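Glyoxalase/Bleomycin resistance protein/dioxygenase domain (Frankia sp., PDB 2RK0) is of uncharacterised activity but belongs to the glyoxalase/bleomycin resistance/dioxygenase superfamily, whose paired beta-alpha-beta-beta-beta modules commonly shape a metal- or ligand-binding pocket. Local coordinates at residues 8-13 and 52-57; 29-34 and 41-46; 71-76 and 118-123. One frame throughout, in Å; residues are numbered along the deposited sequence.

Interaction 1 of 3, residues 8-13 and 52-57; sequences HVSLTV and SIVLRE
Five backbone hydrogen bonds tie Val9, Leu11 and Val13 to Ser52, Val54 and Arg56, the register of two parallel strands. Val54 is gripped through both its polar backbone atoms: its N gives to Val9 O at 2.8 Å and its O takes Leu11 N at 2.7 Å, nearly along the C=O axis. Arg56 does the same between Leu11 O and Val13 N, the latter donor standing above the carbonyl plane. Around these bonds the side chains touch lightly. His8 CB sits 3.5 Å from Ser52 CB, and the edge of the Arg56 guanidinium faces Ser10 OG, with NE 3.7 Å from that oxygen and not bonded to it. On the other face of the sheet, Leu11 and Leu55 both touch helix 16-27.

The second shell fixes the polar ends. Arg56 NH1 bonds to Thr40 OG1, while Ser10 OG is bonded to Asp74 of the second subunit. Strand 6-12, outermost in its sheet within the chain, is paired on its other edge by that subunit. The chemistry is that of a dimer-spanning sheet: a greasy face against the helix, and a polar face where Asp74 of the second subunit makes a long, weak ion pair with Arg56.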
loop_
_atom_site.group_PDB
_atom_site.type_symbol
_atom_site.label_atom_id
_atom_site.label_comp_id
_atom_site.label_asym_id
_atom_site.label_seq_id
_atom_site.Cartn_x
_atom_site.Cartn_y
_atom_site.Cartn_z
ATOM N N HIS A 8 1.943 -6.566 5.414
ATOM C CA HIS A 8 0.534 -6.501 5.063
ATOM C C HIS A 8 0.074 -5.073 4.859
ATOM O O HIS A 8 0.712 -4.120 5.304
ATOM C CB HIS A 8 -0.340 -7.169 6.126
ATOM C CG HIS A 8 -0.346 -6.464 7.445
ATOM N ND1 HIS A 8 0.463 -6.844 8.496
ATOM C CD2 HIS A 8 -1.083 -5.420 7.895
ATOM C CE1 HIS A 8 0.222 -6.068 9.537
ATOM N NE2 HIS A 8 -0.714 -5.195 9.197
ATOM N N VAL A 9 -1.043 -4.931 4.165
ATOM C CA VAL A 9 -1.589 -3.613 3.911
ATOM C C VAL A 9 -2.954 -3.542 4.552
ATOM O O VAL A 9 -3.803 -4.399 4.323
ATOM C CB VAL A 9 -1.745 -3.345 2.409
ATOM C CG1 VAL A 9 -2.288 -1.933 2.195
ATOM C CG2 VAL A 9 -0.407 -3.521 1.710
ATOM N N SER A 10 -3.164 -2.524 5.371
ATOM C CA SER A 10 -4.454 -2.366 6.008
ATOM C C SER A 10 -5.162 -1.202 5.323
ATOM O O SER A 10 -4.645 -0.085 5.295
ATOM C CB SER A 10 -4.270 -2.092 7.500
ATOM O OG SER A 10 -5.526 -2.086 8.147
ATOM N N LEU A 11 -6.333 -1.479 4.760
ATOM C CA LEU A 11 -7.119 -0.476 4.056
ATOM C C LEU A 11 -8.350 -0.062 4.844
ATOM O O LEU A 11 -8.997 -0.887 5.487
ATOM C CB LEU A 11 -7.579 -1.015 2.698
ATOM C CG LEU A 11 -6.501 -1.501 1.726
ATOM C CD1 LEU A 11 -7.168 -1.933 0.427
ATOM C CD2 LEU A 11 -5.481 -0.391 1.459
ATOM N N THR A 12 -8.662 1.226 4.798
ATOM C CA THR A 12 -9.842 1.745 5.465
ATOM C C THR A 12 -10.978 1.709 4.448
ATOM O O THR A 12 -10.841 2.229 3.335
ATOM C CB THR A 12 -9.624 3.190 5.939
ATOM O OG1 THR A 12 -8.744 3.191 7.073
ATOM C CG2 THR A 12 -10.963 3.836 6.314
ATOM N N VAL A 13 -12.081 1.077 4.829
ATOM C CA VAL A 13 -13.242 0.954 3.950
ATOM C C VAL A 13 -14.519 1.399 4.656
ATOM O O VAL A 13 -14.640 1.271 5.870
ATOM C CB VAL A 13 -13.413 -0.508 3.468
ATOM C CG1 VAL A 13 -12.191 -0.914 2.652
ATOM C CG2 VAL A 13 -13.601 -1.443 4.658
ATOM N N SER A 52 -0.922 -10.195 2.421
ATOM C CA SER A 52 -1.969 -10.043 3.421
ATOM C C SER A 52 -2.601 -8.668 3.310
ATOM O O SER A 52 -1.903 -7.655 3.259
ATOM C CB SER A 52 -1.413 -10.205 4.843
ATOM O OG SER A 52 -1.452 -11.552 5.278
ATOM N N ILE A 53 -3.925 -8.642 3.270
ATOM C CA ILE A 53 -4.658 -7.392 3.203
ATOM C C ILE A 53 -5.719 -7.382 4.287
ATOM O O ILE A 53 -6.553 -8.291 4.374
ATOM C CB ILE A 53 -5.354 -7.193 1.846
ATOM C CG1 ILE A 53 -4.309 -7.031 0.749
ATOM C CG2 ILE A 53 -6.252 -5.954 1.900
ATOM C CD1 ILE A 53 -4.899 -6.829 -0.609
ATOM N N VAL A 54 -5.678 -6.352 5.120
ATOM C CA VAL A 54 -6.646 -6.219 6.190
ATOM C C VAL A 54 -7.604 -5.098 5.809
ATOM O O VAL A 54 -7.174 -4.001 5.461
ATOM C CB VAL A 54 -5.967 -5.867 7.532
ATOM C CG1 VAL A 54 -7.009 -5.832 8.644
ATOM C CG2 VAL A 54 -4.864 -6.893 7.851
ATOM N N LEU A 55 -8.900 -5.398 5.842
ATOM C CA LEU A 55 -9.934 -4.418 5.527
ATOM C C LEU A 55 -10.407 -3.892 6.873
ATOM O O LEU A 55 -10.669 -4.667 7.791
ATOM C CB LEU A 55 -11.084 -5.084 4.765
ATOM C CG LEU A 55 -10.648 -5.797 3.477
ATOM C CD1 LEU A 55 -11.835 -6.446 2.778
ATOM C CD2 LEU A 55 -9.988 -4.794 2.556
ATOM N N ARG A 56 -10.517 -2.575 6.999
ATOM C CA ARG A 56 -10.917 -2.004 8.275
ATOM C C ARG A 56 -11.986 -0.913 8.171
ATOM O O ARG A 56 -11.822 0.075 7.453
ATOM C CB ARG A 56 -9.665 -1.466 8.973
ATOM C CG ARG A 56 -9.842 -1.113 10.434
ATOM C CD ARG A 56 -8.484 -0.880 11.087
ATOM N NE ARG A 56 -7.709 -2.114 11.186
ATOM C CZ ARG A 56 -7.817 -2.987 12.186
ATOM N NH1 ARG A 56 -8.665 -2.763 13.182
ATOM N NH2 ARG A 56 -7.086 -4.089 12.189
ATOM N N GLU A 57 -13.082 -1.107 8.894
ATOM C CA GLU A 57 -14.165 -0.134 8.902
ATOM C C GLU A 57 -14.128 0.612 10.229
ATOM O O GLU A 57 -14.194 -0.006 11.289
ATOM C CB GLU A 57 -15.520 -0.817 8.755
ATOM C CG GLU A 57 -16.654 0.158 8.474
ATOM C CD GLU A 57 -18.024 -0.493 8.537
ATOM O OE1 GLU A 57 -18.150 -1.663 8.116
ATOM O OE2 GLU A 57 -18.977 0.174 8.992
#

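Interaction 2 of 3, residues 29-34 and 41-46; sequences WKELVR and SFAHGV
Trp29 lays its indole against the backbone of Gly45, at the open end of a beta hairpin of antiparallel strands, 30-36 and 40-46, with a classic beta bulge at Leu32 and Val33 of the first strand, opposite His44. A chi1 of 174° sets CG anti to the backbone N, and the indole beyond it lies over Gly45: NE1 stands 3.2 Å from Gly45 CA, and CH2 rests 3.8 Å from Ala43 CB. The indole packs directly on the glycine backbone, CE2 3.3 Å from Gly45 CA. Trp29 NE1 donates a hydrogen bond to Ile53 O, one strand further into the sheet.

The face of Ala43 also carries Glu31 and Arg34. Arg34 takes Glu31 side-on, NE to OE2 and NH2 to OE1 (3.0 Å), with the carboxylate partners close to the guanidinium plane; NH1 turns to a second acid, Asp17 on helix 16-27. Between this pair and the indole, Ala43 CB also meets Arg34 CB at 3.9 Å.

At the bulge, Leu32 reaches over to Val46, CD1 to CG2 3.7 Å, the two side chains crossing at a slant; on the face of Val46, Val33 CG1 lies against His44 CB. The His44 ring itself is tied through NE2 to Ser52 OG. Further along, Arg34 C lies over one face of the Phe42 ring, nearest CE1.

The bulge centres on one oxygen: His44 O accepts from Leu32 N at 2.7 Å and from Val33 N at 3.3 Å, both donors lying in the carbonyl plane.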
loop_
_atom_site.group_PDB
_atom_site.type_symbol
_atom_site.label_atom_id
_atom_site.label_comp_id
_atom_site.label_asym_id
_atom_site.label_seq_id
_atom_site.Cartn_x
_atom_site.Cartn_y
_atom_site.Cartn_z
ATOM N N TRP A 29 -9.268 -12.778 -2.766
ATOM C CA TRP A 29 -8.830 -12.498 -1.405
ATOM C C TRP A 29 -9.553 -13.541 -0.566
ATOM O O TRP A 29 -10.728 -13.796 -0.795
ATOM C CB TRP A 29 -9.307 -11.101 -1.002
ATOM C CG TRP A 29 -9.054 -10.698 0.428
ATOM C CD1 TRP A 29 -7.882 -10.229 0.957
ATOM C CD2 TRP A 29 -10.028 -10.614 1.476
ATOM N NE1 TRP A 29 -8.072 -9.848 2.263
ATOM C CE2 TRP A 29 -9.377 -10.071 2.607
ATOM C CE3 TRP A 29 -11.387 -10.939 1.567
ATOM C CZ2 TRP A 29 -10.046 -9.841 3.819
ATOM C CZ3 TRP A 29 -12.049 -10.711 2.770
ATOM C CH2 TRP A 29 -11.375 -10.164 3.881
ATOM N N LYS A 30 -8.861 -14.151 0.389
ATOM C CA LYS A 30 -9.496 -15.144 1.247
ATOM C C LYS A 30 -9.452 -14.689 2.694
ATOM O O LYS A 30 -8.380 -14.538 3.273
ATOM C CB LYS A 30 -8.804 -16.501 1.136
ATOM C CG LYS A 30 -9.396 -17.534 2.094
ATOM C CD LYS A 30 -8.624 -18.840 2.090
ATOM C CE LYS A 30 -9.199 -19.811 3.121
ATOM N NZ LYS A 30 -8.427 -21.082 3.209
ATOM N N GLU A 31 -10.626 -14.489 3.278
ATOM C CA GLU A 31 -10.737 -14.045 4.660
ATOM C C GLU A 31 -10.272 -15.135 5.622
ATOM O O GLU A 31 -10.716 -16.278 5.529
ATOM C CB GLU A 31 -12.190 -13.681 4.963
ATOM C CG GLU A 31 -12.405 -13.017 6.308
ATOM C CD GLU A 31 -13.882 -12.806 6.632
ATOM O OE1 GLU A 31 -14.616 -12.269 5.775
ATOM O OE2 GLU A 31 -14.300 -13.173 7.750
ATOM N N LEU A 32 -9.376 -14.781 6.540
ATOM C CA LEU A 32 -8.879 -15.741 7.519
ATOM C C LEU A 32 -9.511 -15.513 8.888
ATOM O O LEU A 32 -9.642 -16.441 9.682
ATOM C CB LEU A 32 -7.357 -15.651 7.645
ATOM C CG LEU A 32 -6.519 -16.028 6.421
ATOM C CD1 LEU A 32 -5.069 -16.159 6.841
ATOM C CD2 LEU A 32 -7.010 -17.340 5.829
ATOM N N VAL A 33 -9.901 -14.274 9.159
ATOM C CA VAL A 33 -10.518 -13.951 10.437
ATOM C C VAL A 33 -10.982 -12.508 10.456
ATOM O O VAL A 33 -10.312 -11.625 9.929
ATOM C CB VAL A 33 -9.533 -14.166 11.612
ATOM C CG1 VAL A 33 -8.284 -13.307 11.423
ATOM C CG2 VAL A 33 -10.214 -13.825 12.927
ATOM N N ARG A 34 -12.151 -12.274 11.040
ATOM C CA ARG A 34 -12.654 -10.921 11.138
ATOM C C ARG A 34 -12.944 -10.659 12.601
ATOM O O ARG A 34 -13.362 -11.557 13.336
ATOM C CB ARG A 34 -13.909 -10.718 10.287
ATOM C CG ARG A 34 -15.128 -11.498 10.717
ATOM C CD ARG A 34 -16.345 -10.915 10.029
ATOM N NE ARG A 34 -16.194 -10.918 8.577
ATOM C CZ ARG A 34 -16.954 -10.211 7.745
ATOM N NH1 ARG A 34 -17.919 -9.433 8.224
ATOM N NH2 ARG A 34 -16.758 -10.293 6.437
ATOM N N SER A 41 -13.932 -2.378 12.915
ATOM C CA SER A 41 -14.302 -3.758 12.625
ATOM C C SER A 41 -13.271 -4.104 11.555
ATOM O O SER A 41 -12.965 -3.269 10.705
ATOM C CB SER A 41 -15.705 -3.855 12.019
ATOM O OG SER A 41 -16.700 -3.435 12.936
ATOM N N PHE A 42 -12.725 -5.311 11.590
ATOM C CA PHE A 42 -11.725 -5.674 10.602
ATOM C C PHE A 42 -11.904 -7.092 10.088
ATOM O O PHE A 42 -12.588 -7.918 10.702
ATOM C CB PHE A 42 -10.329 -5.524 11.207
ATOM C CG PHE A 42 -9.986 -6.602 12.190
ATOM C CD1 PHE A 42 -9.560 -7.852 11.749
ATOM C CD2 PHE A 42 -10.132 -6.387 13.557
ATOM C CE1 PHE A 42 -9.284 -8.876 12.652
ATOM C CE2 PHE A 42 -9.859 -7.406 14.475
ATOM C CZ PHE A 42 -9.435 -8.654 14.019
ATOM N N ALA A 43 -11.283 -7.351 8.947
ATOM C CA ALA A 43 -11.305 -8.660 8.320
ATOM C C ALA A 43 -9.936 -8.818 7.683
ATOM O O ALA A 43 -9.550 -8.040 6.808
ATOM C CB ALA A 43 -12.400 -8.739 7.260
ATOM N N HIS A 44 -9.189 -9.806 8.156
ATOM C CA HIS A 44 -7.862 -10.073 7.638
ATOM C C HIS A 44 -7.926 -11.229 6.649
ATOM O O HIS A 44 -8.437 -12.299 6.970
ATOM C CB HIS A 44 -6.915 -10.444 8.778
ATOM C CG HIS A 44 -5.581 -10.943 8.317
ATOM N ND1 HIS A 44 -4.757 -11.706 9.116
ATOM C CD2 HIS A 44 -4.928 -10.790 7.141
ATOM C CE1 HIS A 44 -3.655 -12.003 8.449
ATOM N NE2 HIS A 44 -3.734 -11.460 7.249
ATOM N N GLY A 45 -7.403 -11.006 5.450
ATOM C CA GLY A 45 -7.400 -12.048 4.444
ATOM C C GLY A 45 -6.085 -12.061 3.691
ATOM O O GLY A 45 -5.243 -11.180 3.878
ATOM N N VAL A 46 -5.896 -13.066 2.844
ATOM C CA VAL A 46 -4.672 -13.157 2.062
ATOM C C VAL A 46 -5.018 -13.332 0.597
ATOM O O VAL A 46 -6.029 -13.949 0.256
ATOM C CB VAL A 46 -3.798 -14.347 2.509
ATOM C CG1 VAL A 46 -2.475 -14.313 1.769
ATOM C CG2 VAL A 46 -3.565 -14.291 4.009
#

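Interaction 3 of 3, residues 71-76 and 118-123; sequences PGLDHL and DNIALE
Leu76 makes both hydrogen bonds of this contact, giving its N to Ala121 O at 3.0 Å and receiving Glu123 N on its own O at 2.9 Å. The second is the more bent, with 138° at the hydrogen. Next to them, Glu123 brings its carboxylate to the His75 ring without bonding to it. OE1 comes within 3.5 Å of His75 CE1, while OE2 lies over one face of the ring, displaced toward the rim; the ring and carboxylate planes are 38° apart. His75 ND1 is buried here and has no partner in the model. A chi1 of 68° puts CG of His75 between the backbone N and the carbonyl carbon, and the ring beyond it also meets the ring of His8 of the second subunit at a steep angle.

The two bonds make a short parallel pairing of strand 72-80 with strand 121-127, first and last strands of the second beta-alpha-beta-beta-beta module of the glyoxalase superfamily fold. Ahead of the pairing, the chain turns a corner at Asp74, whose carboxylate leaves for the second subunit: it forms a salt bridge with Arg56 and hydrogen bonds with Ser10 and His58 of that subunit.

Packing fills in around the turn. Ala121 CB touches both Asp74 O and His75 CB, each at 3.6 Å. On the buried face, Leu122 CD2 reaches back to Leu76 CB at 3.8 Å, with Tyr23 of helix 16-27 and Phe114 of the adjoining strand also against Leu122. Just before the corner, Leu73 meets Ile120, the two side chains crossing at about a right angle, methyl to methyl, CD2 on CG2.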
loop_
_atom_site.group_PDB
_atom_site.type_symbol
_atom_site.label_atom_id
_atom_site.label_comp_id
_atom_site.label_asym_id
_atom_site.label_seq_id
_atom_site.Cartn_x
_atom_site.Cartn_y
_atom_site.Cartn_z
ATOM N N PRO A 71 -2.686 12.975 2.120
ATOM C CA PRO A 71 -1.605 12.076 2.545
ATOM C C PRO A 71 -2.114 10.670 2.838
ATOM O O PRO A 71 -3.200 10.482 3.393
ATOM C CB PRO A 71 -1.044 12.766 3.789
ATOM C CG PRO A 71 -1.335 14.221 3.529
ATOM C CD PRO A 71 -2.746 14.161 2.993
ATOM N N GLY A 72 -1.322 9.680 2.461
ATOM C CA GLY A 72 -1.721 8.305 2.673
ATOM C C GLY A 72 -1.466 7.557 1.381
ATOM O O GLY A 72 -0.419 7.739 0.760
ATOM N N LEU A 73 -2.422 6.737 0.959
ATOM C CA LEU A 73 -2.253 5.967 -0.272
ATOM C C LEU A 73 -2.599 6.735 -1.556
ATOM O O LEU A 73 -3.661 7.343 -1.652
ATOM C CB LEU A 73 -3.118 4.700 -0.214
ATOM C CG LEU A 73 -3.011 3.723 -1.394
ATOM C CD1 LEU A 73 -1.623 3.104 -1.444
ATOM C CD2 LEU A 73 -4.058 2.626 -1.252
ATOM N N ASP A 74 -1.687 6.710 -2.525
ATOM C CA ASP A 74 -1.910 7.332 -3.829
ATOM C C ASP A 74 -2.548 6.182 -4.627
ATOM O O ASP A 74 -3.643 6.319 -5.185
ATOM C CB ASP A 74 -0.575 7.773 -4.443
ATOM C CG ASP A 74 -0.725 8.333 -5.855
ATOM O OD1 ASP A 74 -0.061 7.810 -6.777
ATOM O OD2 ASP A 74 -1.500 9.298 -6.041
ATOM N N HIS A 75 -1.863 5.041 -4.658
ATOM C CA HIS A 75 -2.380 3.833 -5.296
ATOM C C HIS A 75 -1.520 2.615 -4.952
ATOM O O HIS A 75 -0.350 2.759 -4.604
ATOM C CB HIS A 75 -2.498 3.998 -6.821
ATOM C CG HIS A 75 -1.188 4.112 -7.531
ATOM N ND1 HIS A 75 -0.425 3.016 -7.868
ATOM C CD2 HIS A 75 -0.521 5.197 -7.993
ATOM C CE1 HIS A 75 0.658 3.421 -8.513
ATOM N NE2 HIS A 75 0.623 4.737 -8.600
ATOM N N LEU A 76 -2.120 1.427 -5.026
ATOM C CA LEU A 76 -1.430 0.175 -4.718
ATOM C C LEU A 76 -1.336 -0.695 -5.977
ATOM O O LEU A 76 -2.347 -1.024 -6.585
ATOM C CB LEU A 76 -2.188 -0.574 -3.622
ATOM C CG LEU A 76 -1.632 -1.921 -3.159
ATOM C CD1 LEU A 76 -0.189 -1.765 -2.678
ATOM C CD2 LEU A 76 -2.516 -2.456 -2.046
ATOM N N ASP A 118 -14.609 1.227 -2.642
ATOM C CA ASP A 118 -14.454 2.557 -2.054
ATOM C C ASP A 118 -13.682 3.503 -2.973
ATOM O O ASP A 118 -13.237 4.573 -2.560
ATOM C CB ASP A 118 -13.746 2.444 -0.705
ATOM C CG ASP A 118 -14.666 1.942 0.382
ATOM O OD1 ASP A 118 -15.349 2.779 1.000
ATOM O OD2 ASP A 118 -14.725 0.715 0.602
ATOM N N ASN A 119 -13.524 3.096 -4.226
ATOM C CA ASN A 119 -12.811 3.900 -5.208
ATOM C C ASN A 119 -11.318 3.997 -4.930
ATOM O O ASN A 119 -10.633 4.862 -5.474
ATOM C CB ASN A 119 -13.393 5.309 -5.272
ATOM C CG ASN A 119 -13.492 5.818 -6.681
ATOM O OD1 ASN A 119 -13.129 6.962 -6.976
ATOM N ND2 ASN A 119 -13.992 4.971 -7.572
ATOM N N ILE A 120 -10.806 3.126 -4.075
ATOM C CA ILE A 120 -9.378 3.147 -3.784
ATOM C C ILE A 120 -8.654 2.733 -5.066
ATOM O O ILE A 120 -9.048 1.763 -5.725
ATOM C CB ILE A 120 -9.050 2.183 -2.635
ATOM C CG1 ILE A 120 -9.777 2.658 -1.369
ATOM C CG2 ILE A 120 -7.531 2.081 -2.449
ATOM C CD1 ILE A 120 -9.596 1.755 -0.156
ATOM N N ALA A 121 -7.612 3.477 -5.426
ATOM C CA ALA A 121 -6.866 3.207 -6.645
ATOM C C ALA A 121 -5.913 2.018 -6.566
ATOM O O ALA A 121 -4.971 2.015 -5.773
ATOM C CB ALA A 121 -6.100 4.456 -7.076
ATOM N N LEU A 122 -6.167 1.025 -7.417
ATOM C CA LEU A 122 -5.366 -0.191 -7.495
ATOM C C LEU A 122 -4.879 -0.420 -8.927
ATOM O O LEU A 122 -5.435 0.132 -9.886
ATOM C CB LEU A 122 -6.204 -1.398 -7.069
ATOM C CG LEU A 122 -6.875 -1.321 -5.701
ATOM C CD1 LEU A 122 -7.784 -2.543 -5.511
ATOM C CD2 LEU A 122 -5.802 -1.250 -4.615
ATOM N N GLU A 123 -3.836 -1.236 -9.059
ATOM C CA GLU A 123 -3.266 -1.566 -10.357
ATOM C C GLU A 123 -2.739 -2.999 -10.361
ATOM O O GLU A 123 -2.379 -3.546 -9.313
ATOM C CB GLU A 123 -2.084 -0.648 -10.705
ATOM C CG GLU A 123 -2.377 0.833 -10.772
ATOM C CD GLU A 123 -1.201 1.615 -11.356
ATOM O OE1 GLU A 123 -0.043 1.204 -11.137
ATOM O OE2 GLU A 123 -1.436 2.643 -12.020
#

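In the fold
Interaction 2 comes within the chain span bounded by interaction 1, and interaction 3 follows both. Interactions 1 and 2, with centres about 9 Å apart, share one four-stranded sheet in which 52-58 and 40-46 are neighbours; backbone bonds such as Leu55 N to Ala43 O join them directly. Interaction 3 belongs to the other sheet, which has the same 1-4-3-2 strand order. Its centre lies about 12 Å from that of interaction 1, which it touches at Val13 and Asp118, and about 19 Å from that of interaction 2, with no touch. Interactions 1 and 3 also meet the second subunit: strand 6-12, first of one module, pairs antiparallel with strand 72-80, first of the other module, of that subunit.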